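Local coordinates for protein GMP reductase (Trypanosoma brucei brucei, PDB 6JIG) that probably catalyses the NADPH-dependent deamination of GMP to IMP and binds guanine nucleotides in a regulatory CBS domain as well as at its barrel active site, at residues S156-V159 / E160-M163; S172-T175 / S176-L179. The protein carries 1 engineered substitution. One frame throughout, in Å; residues are numbered along the deposited sequence.

Contact 1 of 2, residues S156-V159 / E160-M163; sequences STTV and ESLM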
loop_
_atom_site.group_PDB
_atom_site.type_symbol
_atom_site.label_atom_id
_atom_site.label_comp_id
_atom_site.label_asym_id
_atom_site.label_seq_id
_atom_site.Cartn_x
_atom_site.Cartn_y
_atom_site.Cartn_z
ATOM N N SER A 156 -46.268 -42.746 5.295
ATOM C CA SER A 156 -47.001 -43.709 6.102
ATOM C C SER A 156 -46.897 -45.134 5.580
ATOM O O SER A 156 -47.312 -46.063 6.281
ATOM C CB SER A 156 -48.481 -43.308 6.174
ATOM O OG SER A 156 -49.056 -43.255 4.873
ATOM N N THR A 157 -46.373 -45.329 4.374
ATOM C CA THR A 157 -46.321 -46.660 3.784
ATOM C C THR A 157 -45.390 -47.561 4.582
ATOM O O THR A 157 -44.348 -47.123 5.073
ATOM C CB THR A 157 -45.858 -46.571 2.334
ATOM O OG1 THR A 157 -46.463 -45.429 1.717
ATOM C CG2 THR A 157 -46.252 -47.825 1.574
ATOM N N THR A 158 -45.773 -48.827 4.721
ATOM C CA THR A 158 -44.998 -49.730 5.554
ATOM C C THR A 158 -43.758 -50.221 4.820
ATOM O O THR A 158 -43.728 -50.327 3.589
ATOM C CB THR A 158 -45.832 -50.929 6.010
ATOM O OG1 THR A 158 -46.217 -51.713 4.874
ATOM C CG2 THR A 158 -47.068 -50.464 6.764
ATOM N N VAL A 159 -42.724 -50.517 5.609
ATOM C CA VAL A 159 -41.487 -51.076 5.071
ATOM C C VAL A 159 -41.771 -52.366 4.307
ATOM O O VAL A 159 -41.348 -52.536 3.159
ATOM C CB VAL A 159 -40.480 -51.302 6.213
ATOM C CG1 VAL A 159 -39.398 -52.280 5.791
ATOM C CG2 VAL A 159 -39.894 -49.965 6.668
ATOM N N GLU A 160 -42.509 -53.289 4.924
ATOM C CA GLU A 160 -42.740 -54.570 4.267
ATOM C C GLU A 160 -43.555 -54.434 2.988
ATOM O O GLU A 160 -43.448 -55.295 2.112
ATOM C CB GLU A 160 -43.422 -55.536 5.227
ATOM C CG GLU A 160 -44.804 -55.107 5.654
ATOM C CD GLU A 160 -45.493 -56.174 6.472
ATOM O OE1 GLU A 160 -45.924 -55.866 7.605
ATOM O OE2 GLU A 160 -45.590 -57.323 5.988
ATOM N N SER A 161 -44.340 -53.364 2.841
ATOM C CA SER A 161 -45.064 -53.161 1.590
ATOM C C SER A 161 -44.133 -52.744 0.459
ATOM O O SER A 161 -44.459 -52.950 -0.716
ATOM C CB SER A 161 -46.162 -52.111 1.773
ATOM O OG SER A 161 -45.632 -50.900 2.286
ATOM N N LEU A 162 -42.984 -52.152 0.791
ATOM C CA LEU A 162 -42.058 -51.615 -0.196
ATOM C C LEU A 162 -40.811 -52.472 -0.391
ATOM O O LEU A 162 -40.069 -52.247 -1.357
ATOM C CB LEU A 162 -41.628 -50.201 0.205
ATOM C CG LEU A 162 -42.731 -49.172 0.428
ATOM C CD1 LEU A 162 -42.216 -48.022 1.267
ATOM C CD2 LEU A 162 -43.253 -48.670 -0.901
ATOM N N MET A 163 -40.570 -53.438 0.491
ATOM C CA MET A 163 -39.316 -54.172 0.513
ATOM C C MET A 163 -39.280 -55.250 -0.565
ATOM O O MET A 163 -40.311 -55.689 -1.084
ATOM C CB MET A 163 -39.099 -54.821 1.881
ATOM C CG MET A 163 -39.706 -56.213 2.018
ATOM S SD MET A 163 -39.735 -56.773 3.728
ATOM C CE MET A 163 -40.456 -58.417 3.591
#
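Thr158 and Ser161 meet through their hydroxyls in a short, weakly bonded helical turn (about 159-162), on the outside of the first CBS motif. Thr158 OG1 and Ser161 OG are 2.8 Å apart and hydrogen-bonded. Each oxygen is folded back between its own backbone N and carbonyl carbon (chi1 64° and 55°), which brings the two into reach around the turn. The peptide oxygen Thr158 O faces the same corner, though its separation from Ser161 OG is too short to be trusted, and the backbone N atoms of Ser161 and Leu162 reach it only weakly. A firmer bond closes the turn itself, from Leu162 N to Val159 O at 2.9 Å. The apolar end of Thr157 completes this first shell: its CG2 lies 3.9 Å from Leu162 CG, the two side chains crossing at roughly a right angle. With OG1 beside the backbone N (chi1 -40°), Thr157 turns this methyl to Leu162 and its hydroxyl to Asp154 O, a hydrogen bond. Farther out, Val159 packs inward on Val132 and Ile145 of the sheet, and Leu162 also rests on Ile145. On the exposed side, Glu160 OE1 makes a weak hydrogen bond with His108 ND1.

Contact 2 of 2, residues S172-T175 / S176-L179; sequences STNT and SISL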
loop_
_atom_site.group_PDB
_atom_site.type_symbol
_atom_site.label_atom_id
_atom_site.label_comp_id
_atom_site.label_asym_id
_atom_site.label_seq_id
_atom_site.Cartn_x
_atom_site.Cartn_y
_atom_site.Cartn_z
ATOM N N SER A 172 -26.302 -65.677 1.102
ATOM C CA SER A 172 -25.217 -66.637 1.238
ATOM C C SER A 172 -25.106 -67.045 2.700
ATOM O O SER A 172 -25.556 -66.325 3.595
ATOM C CB SER A 172 -23.894 -66.042 0.705
ATOM O OG SER A 172 -22.778 -66.887 0.920
ATOM N N THR A 173 -24.548 -68.238 2.933
ATOM C CA THR A 173 -24.187 -68.671 4.275
ATOM C C THR A 173 -22.678 -68.778 4.444
ATOM O O THR A 173 -22.212 -69.317 5.452
ATOM C CB THR A 173 -24.845 -70.019 4.627
ATOM O OG1 THR A 173 -24.600 -70.963 3.576
ATOM C CG2 THR A 173 -26.340 -69.860 4.822
ATOM N N ASN A 174 -21.907 -68.289 3.475
ATOM C CA ASN A 174 -20.455 -68.434 3.490
ATOM C C ASN A 174 -19.863 -67.225 4.204
ATOM O O ASN A 174 -19.695 -66.161 3.607
ATOM C CB ASN A 174 -19.910 -68.574 2.074
ATOM C CG ASN A 174 -18.428 -68.892 2.047
ATOM O OD1 ASN A 174 -17.749 -68.815 3.068
ATOM N ND2 ASN A 174 -17.922 -69.265 0.882
ATOM N N THR A 175 -19.535 -67.394 5.484
ATOM C CA THR A 175 -18.867 -66.342 6.244
ATOM C C THR A 175 -17.411 -66.144 5.831
ATOM O O THR A 175 -16.770 -65.200 6.308
ATOM C CB THR A 175 -18.953 -66.642 7.739
ATOM O OG1 THR A 175 -18.497 -67.979 7.983
ATOM C CG2 THR A 175 -20.393 -66.489 8.237
ATOM N N SER A 176 -16.874 -66.992 4.958
ATOM C CA SER A 176 -15.531 -66.842 4.420
ATOM C C SER A 176 -15.547 -66.503 2.945
ATOM O O SER A 176 -14.543 -66.717 2.256
ATOM C CB SER A 176 -14.713 -68.114 4.645
ATOM O OG SER A 176 -14.520 -68.327 6.021
ATOM N N ILE A 177 -16.679 -66.003 2.437
ATOM C CA ILE A 177 -16.829 -65.833 1.000
ATOM C C ILE A 177 -15.700 -64.961 0.466
ATOM O O ILE A 177 -15.269 -63.998 1.113
ATOM C CB ILE A 177 -18.214 -65.247 0.675
ATOM C CG1 ILE A 177 -18.474 -65.268 -0.830
ATOM C CG2 ILE A 177 -18.340 -63.822 1.203
ATOM C CD1 ILE A 177 -19.943 -65.103 -1.176
ATOM N N SER A 178 -15.189 -65.321 -0.703
ATOM C CA SER A 178 -14.115 -64.572 -1.324
ATOM C C SER A 178 -14.686 -63.422 -2.146
ATOM O O SER A 178 -15.891 -63.333 -2.388
ATOM C CB SER A 178 -13.262 -65.488 -2.198
ATOM O OG SER A 178 -13.902 -65.727 -3.442
ATOM N N LEU A 179 -13.798 -62.521 -2.567
ATOM C CA LEU A 179 -14.219 -61.427 -3.434
ATOM C C LEU A 179 -14.665 -61.952 -4.792
ATOM O O LEU A 179 -15.643 -61.457 -5.365
ATOM C CB LEU A 179 -13.085 -60.407 -3.592
ATOM C CG LEU A 179 -13.374 -59.280 -4.593
ATOM C CD1 LEU A 179 -14.533 -58.429 -4.101
ATOM C CD2 LEU A 179 -12.153 -58.412 -4.838
#
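Asn174 and Ile177 lie side by side: Ile177 CA and CB lie over a face of the Asn174 side-chain amide, Ile177 CA 3.6 Å and Ile177 CB 3.9 Å from Asn174 CG. The amide stands there because CG extends away from the backbone N (chi1 -173°), its carbonyl end directed at the chain ahead. Asn174 OD1 accepts from Ser176 N at 2.8 Å, the donor tilted 34° from the carbonyl plane, an Asx turn. One residue later, Ile177 N donates to the backbone Asn174 O over 3.2 Å. One residue thus grips two successive N-H groups, with its side chain and its main chain. Two residues earlier in the chain, Ser172 OG accepts from Asn174 N at 3.0 Å, closing an ST turn. The same Ser172 OG has Ile177 CD1 4.0 Å away. Ile177 is otherwise buried against Val182 and Leu185 of helix 179-189, which Ser178 caps through OG to Glu181 N. The whole is an ST turn followed by a type I beta turn reinforced by an Asx turn, leading into the N-cap of a helix in the second CBS motif.

Contacts 1 and 2 follow one another along the chain, their centres about 29 Å apart and their nearest atoms about 16 Å apart, so they do not touch. Contact 1 spans a loop and the short helix 159-162, before strand 164-165, the edge strand, within this chain, of the mixed sheet in the first CBS motif; contact 2 comes after that strand and leads into helix 179-189 of the second. Their centres lie about 40 and 30 Å from that of the chain, in the paired CBS motifs rather than the barrel. The side chains of Val159 and Ile177 are about 14 and 13 Å from a bound GMP, so both contacts lie outside the nucleotide's first shell.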